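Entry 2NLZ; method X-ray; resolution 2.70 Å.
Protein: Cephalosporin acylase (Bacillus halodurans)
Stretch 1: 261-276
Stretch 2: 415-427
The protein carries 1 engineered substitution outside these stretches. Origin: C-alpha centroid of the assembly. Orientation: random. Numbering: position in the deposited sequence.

Stretch 1, residues 261-276: GYRVWEIPPNGQGLVA
Stretch 2, residues 415-427: KRTYHTIIPGFLT

Strands 262-266 and 424-427 run nearly antiparallel, approaching to 4.8 Å with 160° between their N-to-C directions; where the loops meet again, the chains run in the same direction, N270, G271 and Q272 beside Y418, H419 and T420. R263 faces T427 and W265 faces F425 as hydrogen-bonded antiparallel pairs, while V264 lies opposite L426 in a non-hydrogen-bonded pair; CA-CA spacings are 4.9 to 5.1 Å. The bonds are R263 N to T427 O (2.7 Å), T427 N to R263 O (3.1 Å), W265 N to F425 O (2.7 Å) and F425 N to W265 O (3.1 Å).

On the face carrying R263, W265, F425 and T427, the W265 indole (chi1 m, chi2 90°) stands out from the sheet with its NE1 edge turned to the partner strand, NE1 3.2 Å from T427 CB. W265 CB rests 4.0 Å from F425 CB, although the F425 ring (chi1 t) leads away, as does the end of R263. On the other face L426 (t, p) fills the space between alternate residues of the first strand: its CD1 lies 3.9 Å from Y262 CB, 4.0 Å from V264 CG2 and 3.3 Å from R263 O.

Beyond W265 the chains part enough to admit a water. It donates to E266 OE1 (2.5 Å) and P423 O (2.6 Å) and accepts from I267 N (2.9 Å). I267 (m, m) closes against the proline ring, CG1 to P423 CG 3.8 Å.

P268 and P269 stand clear, and contact resumes at N270, whose backbone adopts phi/psi 87/-67. H419 N donates to N270 O (2.8 Å), and Q272 N makes a weak bond to H419 O (3.0 Å), so H419 is held on both its N and O across from G271, with CA atoms 4.6 Å apart. The N270 side chain (chi1 t) reaches into the R416-T417 backbone region: ND2 is 2.6 Å from T417 O, and OD1 lies over one face of the R416 guanidinium, 3.4 Å from R416 CG.

I422 (p, t) is the main bump of the second loop. Its CG2 enters the hollow formed by the 271-273 backbone, 3.2 Å from G273 N and 3.6 Å from Q272 N, and touches Q272 CG at 3.7 Å. A CB on G273 would clash with E266 OE1, so the bare glycine leaves room for that carboxylate. Q272 (chi1 p, chi2 t) points toward the second loop, its side chain packing between Y418 and I422.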

# COMPACT_ATOMS: atom_id res chain seq x y z
N GLY D 261 34.00 -7.18 4.19
CA GLY D 261 34.84 -7.34 3.00
C GLY D 261 35.07 -6.05 2.23
O GLY D 261 36.14 -5.85 1.63
N TYR D 262 34.05 -5.19 2.24
CA TYR D 262 34.12 -3.87 1.62
C TYR D 262 34.84 -2.92 2.57
O TYR D 262 35.00 -3.20 3.76
CB TYR D 262 32.70 -3.34 1.36
CG TYR D 262 31.92 -4.09 0.29
CD1 TYR D 262 31.82 -3.58 -1.00
CD2 TYR D 262 31.27 -5.30 0.58
CE1 TYR D 262 31.11 -4.26 -1.98
CE2 TYR D 262 30.56 -5.98 -0.39
CZ TYR D 262 30.48 -5.45 -1.67
OH TYR D 262 29.78 -6.11 -2.66
N ARG D 263 35.29 -1.79 2.03
CA ARG D 263 35.79 -0.70 2.86
C ARG D 263 34.97 0.57 2.65
O ARG D 263 34.80 1.03 1.51
CB ARG D 263 37.29 -0.46 2.64
CG ARG D 263 38.17 -1.62 3.06
CD ARG D 263 39.57 -1.16 3.42
NE ARG D 263 39.64 -0.56 4.76
CZ ARG D 263 39.91 -1.23 5.88
NH1 ARG D 263 40.12 -2.53 5.84
NH2 ARG D 263 39.95 -0.59 7.04
N VAL D 264 34.46 1.11 3.75
CA VAL D 264 33.65 2.32 3.74
C VAL D 264 34.54 3.53 4.07
O VAL D 264 35.12 3.61 5.15
CB VAL D 264 32.50 2.23 4.75
CG1 VAL D 264 31.58 3.42 4.62
CG2 VAL D 264 31.73 0.96 4.54
N TRP D 265 34.63 4.47 3.13
CA TRP D 265 35.53 5.61 3.29
C TRP D 265 34.80 6.90 3.64
O TRP D 265 33.72 7.19 3.11
CB TRP D 265 36.35 5.81 2.02
CG TRP D 265 37.21 4.66 1.70
CD1 TRP D 265 36.88 3.59 0.93
CD2 TRP D 265 38.57 4.46 2.12
NE1 TRP D 265 37.95 2.72 0.84
CE2 TRP D 265 39.00 3.23 1.57
CE3 TRP D 265 39.46 5.19 2.91
CZ2 TRP D 265 40.28 2.71 1.78
CZ3 TRP D 265 40.74 4.67 3.13
CH2 TRP D 265 41.13 3.44 2.57
N GLU D 266 35.41 7.67 4.53
CA GLU D 266 34.95 9.01 4.85
C GLU D 266 36.17 9.94 4.93
O GLU D 266 37.31 9.49 5.09
CB GLU D 266 34.23 9.01 6.21
CG GLU D 266 32.99 8.11 6.31
CD GLU D 266 31.74 8.69 5.67
OE1 GLU D 266 31.69 9.92 5.42
OE2 GLU D 266 30.80 7.91 5.43
N ILE D 267 35.92 11.24 4.81
CA ILE D 267 36.90 12.26 5.18
C ILE D 267 37.13 12.18 6.69
O ILE D 267 36.17 12.04 7.45
CB ILE D 267 36.37 13.67 4.82
CG1 ILE D 267 36.19 13.82 3.30
CG2 ILE D 267 37.27 14.78 5.41
CD1 ILE D 267 37.43 13.54 2.45
N PRO D 268 38.40 12.25 7.14
CA PRO D 268 38.77 12.30 8.56
C PRO D 268 38.29 13.56 9.27
O PRO D 268 37.94 14.53 8.60
CB PRO D 268 40.30 12.28 8.52
CG PRO D 268 40.64 12.83 7.21
CD PRO D 268 39.60 12.28 6.28
N PRO D 269 38.24 13.54 10.61
CA PRO D 269 37.87 14.64 11.49
C PRO D 269 38.22 16.06 11.06
O PRO D 269 39.13 16.29 10.25
CB PRO D 269 38.57 14.27 12.79
CG PRO D 269 38.35 12.82 12.84
CD PRO D 269 38.52 12.33 11.41
N ASN D 270 37.54 16.99 11.73
CA ASN D 270 36.96 18.18 11.13
C ASN D 270 35.57 17.70 10.65
O ASN D 270 34.56 18.07 11.22
CB ASN D 270 37.84 18.75 10.01
CG ASN D 270 37.42 20.16 9.56
OD1 ASN D 270 37.91 20.66 8.55
ND2 ASN D 270 36.51 20.80 10.30
N GLY D 271 35.54 16.81 9.65
CA GLY D 271 34.29 16.22 9.15
C GLY D 271 33.76 15.12 10.04
O GLY D 271 34.53 14.45 10.74
N GLN D 272 32.45 14.91 10.01
CA GLN D 272 31.76 14.01 10.95
C GLN D 272 31.55 12.58 10.44
O GLN D 272 30.83 11.79 11.07
CB GLN D 272 30.43 14.62 11.43
CG GLN D 272 29.29 14.60 10.40
CD GLN D 272 27.92 14.84 11.00
OE1 GLN D 272 27.07 15.48 10.40
NE2 GLN D 272 27.69 14.29 12.19
N GLY D 273 32.17 12.25 9.31
CA GLY D 273 32.04 10.93 8.70
C GLY D 273 32.42 9.79 9.63
O GLY D 273 31.91 8.68 9.51
N LEU D 274 33.33 10.10 10.55
CA LEU D 274 33.71 9.23 11.65
C LEU D 274 32.52 8.48 12.26
O LEU D 274 32.62 7.28 12.54
CB LEU D 274 34.37 10.10 12.72
CG LEU D 274 35.28 9.49 13.78
CD1 LEU D 274 34.49 8.75 14.85
CD2 LEU D 274 36.25 8.59 13.10
N VAL D 275 31.41 9.19 12.45
CA VAL D 275 30.21 8.66 13.10
C VAL D 275 29.66 7.47 12.35
O VAL D 275 29.40 6.42 12.94
CB VAL D 275 29.12 9.74 13.26
CG1 VAL D 275 27.85 9.14 13.83
CG2 VAL D 275 29.62 10.86 14.16
N ALA D 276 29.50 7.62 11.04
CA ALA D 276 29.06 6.52 10.18
C ALA D 276 29.95 5.31 10.38
O ALA D 276 29.47 4.21 10.63
CB ALA D 276 29.07 6.95 8.72
N LYS D 415 40.51 28.08 13.89
CA LYS D 415 40.17 26.67 14.03
C LYS D 415 38.99 26.37 13.11
O LYS D 415 38.12 27.22 12.94
CB LYS D 415 39.81 26.39 15.48
CG LYS D 415 39.30 24.99 15.78
CD LYS D 415 38.78 24.91 17.21
CE LYS D 415 38.59 23.48 17.64
NZ LYS D 415 37.98 23.39 18.98
N ARG D 416 38.95 25.19 12.50
CA ARG D 416 37.75 24.81 11.77
C ARG D 416 36.91 23.81 12.57
O ARG D 416 37.46 22.97 13.29
CB ARG D 416 38.07 24.30 10.36
CG ARG D 416 39.12 23.24 10.34
CD ARG D 416 40.19 23.54 9.32
NE ARG D 416 41.28 22.58 9.47
CZ ARG D 416 41.67 21.72 8.53
NH1 ARG D 416 41.06 21.71 7.35
NH2 ARG D 416 42.67 20.89 8.77
N THR D 417 35.59 23.94 12.46
CA THR D 417 34.66 23.23 13.34
C THR D 417 34.25 21.84 12.86
O THR D 417 34.45 21.49 11.69
CB THR D 417 33.37 24.04 13.56
OG1 THR D 417 32.48 23.28 14.39
CG2 THR D 417 32.70 24.36 12.24
N TYR D 418 33.68 21.07 13.79
CA TYR D 418 32.87 19.91 13.51
C TYR D 418 31.99 20.24 12.31
O TYR D 418 31.20 21.19 12.35
CB TYR D 418 32.01 19.59 14.74
CG TYR D 418 31.09 18.39 14.63
CD1 TYR D 418 29.81 18.51 14.09
CD2 TYR D 418 31.48 17.14 15.09
CE1 TYR D 418 28.97 17.42 13.99
CE2 TYR D 418 30.64 16.04 15.01
CZ TYR D 418 29.38 16.19 14.46
OH TYR D 418 28.55 15.10 14.37
N HIS D 419 32.13 19.45 11.25
CA HIS D 419 31.47 19.72 9.97
C HIS D 419 30.50 18.60 9.62
O HIS D 419 30.85 17.43 9.73
CB HIS D 419 32.52 19.87 8.87
CG HIS D 419 32.25 21.00 7.93
ND1 HIS D 419 31.32 20.92 6.92
CD2 HIS D 419 32.78 22.24 7.85
CE1 HIS D 419 31.30 22.06 6.25
NE2 HIS D 419 32.18 22.88 6.80
N THR D 420 29.29 18.96 9.20
CA THR D 420 28.23 17.98 8.94
C THR D 420 28.27 17.34 7.56
O THR D 420 27.85 16.20 7.37
CB THR D 420 26.83 18.58 9.14
OG1 THR D 420 26.69 19.76 8.32
CG2 THR D 420 26.62 18.92 10.61
N ILE D 421 28.74 18.12 6.59
CA ILE D 421 28.97 17.70 5.23
C ILE D 421 29.94 16.53 5.15
O ILE D 421 31.10 16.63 5.57
CB ILE D 421 29.60 18.86 4.49
CG1 ILE D 421 28.57 19.86 4.04
CG2 ILE D 421 30.35 18.41 3.26
CD1 ILE D 421 29.27 20.94 3.26
N ILE D 422 29.47 15.40 4.62
CA ILE D 422 30.31 14.22 4.50
C ILE D 422 30.13 13.44 3.18
O ILE D 422 29.08 12.86 2.92
CB ILE D 422 30.18 13.25 5.74
CG1 ILE D 422 28.74 12.72 5.92
CG2 ILE D 422 30.67 13.94 7.03
CD1 ILE D 422 28.63 11.54 6.88
N PRO D 423 31.17 13.45 2.33
CA PRO D 423 31.12 12.66 1.11
C PRO D 423 31.67 11.27 1.38
O PRO D 423 32.68 11.12 2.08
CB PRO D 423 32.06 13.42 0.18
CG PRO D 423 33.07 14.08 1.09
CD PRO D 423 32.44 14.18 2.48
N GLY D 424 31.00 10.26 0.85
CA GLY D 424 31.41 8.89 1.13
C GLY D 424 31.94 8.20 -0.10
O GLY D 424 31.61 8.57 -1.22
N PHE D 425 32.79 7.20 0.13
CA PHE D 425 33.23 6.33 -0.96
C PHE D 425 33.28 4.88 -0.54
O PHE D 425 33.66 4.56 0.58
CB PHE D 425 34.61 6.76 -1.46
CG PHE D 425 34.84 6.44 -2.92
CD1 PHE D 425 34.62 7.41 -3.89
CD2 PHE D 425 35.29 5.18 -3.32
CE1 PHE D 425 34.83 7.14 -5.23
CE2 PHE D 425 35.50 4.90 -4.66
CZ PHE D 425 35.28 5.88 -5.62
N LEU D 426 32.88 4.00 -1.46
CA LEU D 426 32.90 2.57 -1.21
C LEU D 426 33.90 1.84 -2.12
O LEU D 426 34.02 2.15 -3.31
CB LEU D 426 31.49 1.97 -1.35
CG LEU D 426 31.26 0.53 -0.85
CD1 LEU D 426 31.72 0.33 0.59
CD2 LEU D 426 29.80 0.13 -1.01
N THR D 427 34.56 0.85 -1.53
CA THR D 427 35.71 0.16 -2.12
C THR D 427 35.69 -1.32 -1.72
O THR D 427 35.23 -1.66 -0.64
CB THR D 427 37.00 0.88 -1.64
OG1 THR D 427 37.34 1.90 -2.58
CG2 THR D 427 38.18 -0.05 -1.44
O HOH W 1 33.11 11.74 4.57